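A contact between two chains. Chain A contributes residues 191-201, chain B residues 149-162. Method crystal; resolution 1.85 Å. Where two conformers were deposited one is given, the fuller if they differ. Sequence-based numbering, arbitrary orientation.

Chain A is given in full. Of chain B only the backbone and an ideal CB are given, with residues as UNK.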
# COMPACT_ATOMS: atom_id res chain seq x y z
N ILE A 191 -0.88 18.55 4.36
CA ILE A 191 -1.17 17.14 4.08
C ILE A 191 -2.44 17.03 3.22
O ILE A 191 -2.48 16.27 2.24
CB ILE A 191 -1.31 16.36 5.42
CG1 ILE A 191 0.10 16.19 6.05
CG2 ILE A 191 -1.94 14.94 5.19
CD1 ILE A 191 0.04 15.62 7.48
N PHE A 192 -3.49 17.77 3.59
CA PHE A 192 -4.70 17.77 2.74
C PHE A 192 -4.38 18.24 1.34
O PHE A 192 -4.98 17.78 0.35
CB PHE A 192 -5.77 18.70 3.31
CG PHE A 192 -6.29 18.31 4.65
CD1 PHE A 192 -6.38 17.01 5.02
CD2 PHE A 192 -6.75 19.29 5.52
CE1 PHE A 192 -6.92 16.64 6.27
CE2 PHE A 192 -7.29 18.94 6.77
CZ PHE A 192 -7.37 17.61 7.13
N SER A 193 -3.52 19.27 1.24
CA SER A 193 -3.26 19.86 -0.06
C SER A 193 -2.40 18.98 -0.94
O SER A 193 -2.43 19.13 -2.15
CB SER A 193 -2.54 21.22 0.07
OG SER A 193 -3.34 22.16 0.73
N GLU A 194 -1.55 18.15 -0.35
CA GLU A 194 -0.48 17.46 -1.06
C GLU A 194 -0.59 15.95 -1.08
O GLU A 194 -0.15 15.34 -2.07
CB GLU A 194 0.89 17.82 -0.45
CG GLU A 194 1.14 19.38 -0.54
CD GLU A 194 2.32 19.85 0.31
OE1 GLU A 194 3.00 19.02 0.96
OE2 GLU A 194 2.55 21.07 0.33
N ASP A 195 -1.05 15.34 0.02
CA ASP A 195 -0.96 13.90 0.25
C ASP A 195 -2.30 13.20 0.11
O ASP A 195 -2.39 12.09 -0.48
CB ASP A 195 -0.41 13.61 1.66
CG ASP A 195 1.07 13.94 1.79
OD1 ASP A 195 1.88 13.25 1.12
OD2 ASP A 195 1.41 14.89 2.53
N ILE A 196 -3.33 13.76 0.72
CA ILE A 196 -4.58 13.00 0.87
C ILE A 196 -5.73 13.98 1.08
O ILE A 196 -5.66 14.87 1.94
CB ILE A 196 -4.53 11.98 2.03
CG1 ILE A 196 -5.84 11.19 2.03
CG2 ILE A 196 -4.19 12.68 3.45
CD1 ILE A 196 -5.86 9.97 3.02
N ALA A 197 -6.80 13.84 0.30
CA ALA A 197 -7.92 14.75 0.43
C ALA A 197 -8.59 14.61 1.80
O ALA A 197 -8.65 13.52 2.37
CB ALA A 197 -8.95 14.52 -0.68
N PRO A 198 -9.13 15.71 2.35
CA PRO A 198 -9.77 15.58 3.68
C PRO A 198 -10.84 14.49 3.72
O PRO A 198 -10.99 13.80 4.73
CB PRO A 198 -10.36 16.99 3.93
CG PRO A 198 -9.59 17.90 3.07
CD PRO A 198 -9.18 17.09 1.83
N HIS A 199 -11.62 14.29 2.63
CA HIS A 199 -12.70 13.32 2.71
C HIS A 199 -12.20 11.89 2.53
O HIS A 199 -13.00 10.94 2.52
CB HIS A 199 -13.81 13.69 1.68
CG HIS A 199 -14.60 14.91 2.06
ND1 HIS A 199 -15.42 15.60 1.17
CD2 HIS A 199 -14.71 15.56 3.24
CE1 HIS A 199 -16.00 16.61 1.80
NE2 HIS A 199 -15.59 16.61 3.05
N ASP A 200 -10.88 11.70 2.42
CA ASP A 200 -10.33 10.35 2.54
C ASP A 200 -9.63 10.12 3.87
O ASP A 200 -8.95 9.10 4.01
CB ASP A 200 -9.35 10.07 1.42
CG ASP A 200 -10.04 9.72 0.14
OD1 ASP A 200 -10.87 8.80 0.17
OD2 ASP A 200 -9.76 10.38 -0.88
N VAL A 201 -9.68 11.08 4.79
CA VAL A 201 -9.00 10.95 6.10
C VAL A 201 -10.04 10.47 7.11
O VAL A 201 -11.02 11.17 7.37
CB VAL A 201 -8.34 12.27 6.56
CG1 VAL A 201 -7.69 12.15 7.96
CG2 VAL A 201 -7.29 12.77 5.55
N UNK B 149 2.92 11.13 -6.38
CA UNK B 149 4.09 12.01 -6.36
C UNK B 149 3.70 13.48 -6.48
O UNK B 149 4.33 14.35 -5.85
CB UNK B 149 5.05 11.64 -7.49
N UNK B 150 2.70 13.77 -7.32
CA UNK B 150 2.18 15.12 -7.48
C UNK B 150 1.70 15.67 -6.14
O UNK B 150 0.94 14.99 -5.42
CB UNK B 150 1.04 15.14 -8.50
N UNK B 151 2.11 16.92 -5.83
CA UNK B 151 1.91 17.49 -4.50
C UNK B 151 0.74 18.44 -4.50
O UNK B 151 0.82 19.56 -3.99
CB UNK B 151 3.17 18.21 -4.02
N UNK B 152 -0.33 18.05 -5.13
CA UNK B 152 -1.54 18.82 -5.17
C UNK B 152 -2.69 17.84 -5.25
O UNK B 152 -2.82 17.15 -6.19
CB UNK B 152 -1.55 19.80 -6.34
N UNK B 153 -3.58 17.85 -4.29
CA UNK B 153 -4.61 16.83 -4.31
C UNK B 153 -5.78 17.28 -5.16
O UNK B 153 -6.45 16.44 -5.78
CB UNK B 153 -5.08 16.50 -2.89
N UNK B 154 -6.07 18.60 -5.19
CA UNK B 154 -7.25 18.98 -5.96
C UNK B 154 -6.80 19.77 -7.17
O UNK B 154 -6.02 20.70 -6.99
CB UNK B 154 -8.23 19.79 -5.11
N UNK B 155 -7.28 19.47 -8.40
CA UNK B 155 -8.31 18.48 -8.77
C UNK B 155 -7.76 17.08 -9.08
O UNK B 155 -8.57 16.21 -9.39
CB UNK B 155 -9.08 18.99 -9.99
N UNK B 156 -6.44 16.88 -8.98
CA UNK B 156 -5.79 15.77 -9.67
C UNK B 156 -6.06 14.43 -9.02
O UNK B 156 -6.19 13.41 -9.71
CB UNK B 156 -4.28 16.01 -9.73
N UNK B 157 -6.08 14.36 -7.71
CA UNK B 157 -6.21 13.01 -7.15
C UNK B 157 -7.29 12.84 -6.10
O UNK B 157 -7.53 11.69 -5.71
CB UNK B 157 -4.87 12.59 -6.54
N UNK B 158 -8.02 13.92 -5.71
CA UNK B 158 -9.10 13.82 -4.73
C UNK B 158 -10.21 12.82 -5.10
O UNK B 158 -10.97 12.38 -4.23
CB UNK B 158 -9.72 15.20 -4.53
N UNK B 159 -10.41 12.54 -6.39
CA UNK B 159 -11.50 11.65 -6.77
C UNK B 159 -11.12 10.18 -6.67
O UNK B 159 -11.99 9.33 -6.89
CB UNK B 159 -11.96 11.97 -8.20
N UNK B 160 -9.84 9.83 -6.47
CA UNK B 160 -9.38 8.49 -6.84
C UNK B 160 -8.84 7.66 -5.66
O UNK B 160 -8.29 6.57 -5.89
CB UNK B 160 -8.29 8.61 -7.91
N UNK B 161 -9.16 8.03 -4.42
CA UNK B 161 -8.97 7.03 -3.35
C UNK B 161 -7.51 6.81 -2.98
O UNK B 161 -6.65 7.69 -3.11
CB UNK B 161 -9.58 5.69 -3.77
N UNK B 162 -7.21 5.62 -2.48
CA UNK B 162 -5.92 5.41 -1.82
C UNK B 162 -4.79 5.47 -2.83
O UNK B 162 -4.92 5.03 -3.98
CB UNK B 162 -5.90 4.07 -1.08

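Chain A presents the last turn of a helix, and the carbonyl oxygens of Phe192(A), Ser193(A) and Glu194(A) point out of it with no further turn to receive them. The rule to look for in chain B is therefore a supply of donors.

Positions 149 and 150 set few terms: from neither ideal CB does anything of chain A lie within 5.5 Å, so many side chains would do. They are Met149(B), pointing away, and Thr150(B), the first residue to leave a helix, whose carbonyl becomes useful later.

At 151 the backbone runs close to chain A, its CA 4.2 Å from the CA of Glu194(A). An ideal CB would sit 4.2 Å from CG of Glu194(A), so a small residue suits, though phi of -102° does not demand glycine. It is Gly151(B), whose O lies 3.5 Å from CG of Glu194(A).

Position 152 points away, and the extended backbone tolerates many residues, long polar ones included. Lys152(B) fills it in an all-t conformation; its CA makes a CA-H...O contact with Ser193(A) O at 3.2 Å.

Position 153 carries the most information. Its N already donates to Ser193(A) O at 2.7 Å, and its CB faces chain A, 3.5 Å from Phe192(A) O. A short side chain with a hydroxyl fits: serine, or threonine if a methyl can also be used. Thr153(B), chi1 p, donates from OG1 to Phe192(A) O at 2.7 Å, while its CG2 packs 3.5 Å from Glu194(A) C. Water 1 accepts from the N of 154 at 2.8 Å and donates weakly to Ser193(A) O at 3.3 Å.

Positions 154 to 156 find no chain A atom near their ideal CBs, so many side chains would suit, though the cis peptide before 155 favours proline. They are Ala154(B), Pro155(B) and Tyr156(B).

At 157 CB points toward chain A but from a distance, with the Glu194(A) carbonyl beyond; a long donor is wanted, lysine or perhaps arginine. Lys157(B) extends so that NZ donates to Glu194(A) O at 2.8 Å and to Thr150(B) O at 2.6 Å, and water 2 links NZ to Asp195(A) O.

Position 158 points sideways, CB 4.0 Å from Ala197(A) CB, so aliphatic or long side chains would suit. Arg158(B) packs its CB there.

Positions 159 and 160 point away in a type I turn begun at 157; chain A sets no demand and many side chains would suit. They are Asp159(B) and Phe160(B).

Position 161, with phi 74°, favours glycine. Gly161(B) N donates to water 3, which donates in turn to Asp200(A) OD2 at 2.6 Å. Position 162 points away, with nothing of chain A within 5.5 Å of its ideal CB, so many residues would suit; it is Val162(B).

Chain B (149-162) MTGKTAPYKRDFGV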
# COMPACT_ATOMS: atom_id res chain seq x y z
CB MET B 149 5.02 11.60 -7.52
CG MET B 149 5.68 10.27 -7.24
SD MET B 149 6.56 9.63 -8.75
CE MET B 149 7.93 10.81 -8.81
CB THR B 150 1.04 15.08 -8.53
OG1 THR B 150 1.66 14.79 -9.81
CG2 THR B 150 0.22 16.39 -8.55
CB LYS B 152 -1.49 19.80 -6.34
CG LYS B 152 -2.67 20.73 -6.43
CD LYS B 152 -2.40 21.92 -7.33
CE LYS B 152 -3.67 22.67 -7.72
NZ LYS B 152 -3.33 23.87 -8.53
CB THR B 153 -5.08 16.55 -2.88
OG1 THR B 153 -5.52 17.78 -2.31
CG2 THR B 153 -3.92 16.11 -2.07
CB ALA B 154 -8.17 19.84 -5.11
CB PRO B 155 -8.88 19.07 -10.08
CG PRO B 155 -7.65 19.59 -10.75
CD PRO B 155 -6.75 20.16 -9.60
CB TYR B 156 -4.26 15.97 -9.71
CG TYR B 156 -3.89 17.25 -10.40
CD1 TYR B 156 -4.32 17.51 -11.70
CD2 TYR B 156 -3.15 18.22 -9.75
CE1 TYR B 156 -4.01 18.71 -12.33
CE2 TYR B 156 -2.83 19.40 -10.36
CZ TYR B 156 -3.27 19.65 -11.65
OH TYR B 156 -2.96 20.85 -12.24
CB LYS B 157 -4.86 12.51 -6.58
CG LYS B 157 -4.31 13.32 -5.49
CD LYS B 157 -2.84 12.85 -5.18
CE LYS B 157 -2.11 13.70 -4.19
NZ LYS B 157 -0.63 13.40 -4.04
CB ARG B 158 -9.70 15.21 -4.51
CG ARG B 158 -10.34 15.78 -5.78
CD ARG B 158 -11.55 16.66 -5.51
NE ARG B 158 -12.48 16.03 -4.57
CZ ARG B 158 -13.75 16.40 -4.39
NH1 ARG B 158 -14.26 17.40 -5.11
NH2 ARG B 158 -14.52 15.77 -3.49
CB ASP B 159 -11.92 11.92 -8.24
CG ASP B 159 -12.67 13.21 -8.43
OD1 ASP B 159 -13.34 13.64 -7.50
OD2 ASP B 159 -12.54 13.78 -9.54
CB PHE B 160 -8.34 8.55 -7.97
CG PHE B 160 -8.83 9.35 -9.17
CD1 PHE B 160 -10.01 9.00 -9.79
CD2 PHE B 160 -8.15 10.49 -9.58
CE1 PHE B 160 -10.50 9.78 -10.89
CE2 PHE B 160 -8.61 11.26 -10.64
CZ PHE B 160 -9.78 10.91 -11.30
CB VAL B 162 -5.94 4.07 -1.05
CG1 VAL B 162 -6.30 2.93 -1.93
CG2 VAL B 162 -4.55 3.78 -0.41
O HOH W 1 -5.09 20.63 -3.48
O HOH W 2 -0.66 11.18 -2.28
O HOH W 3 -10.83 9.86 -3.19
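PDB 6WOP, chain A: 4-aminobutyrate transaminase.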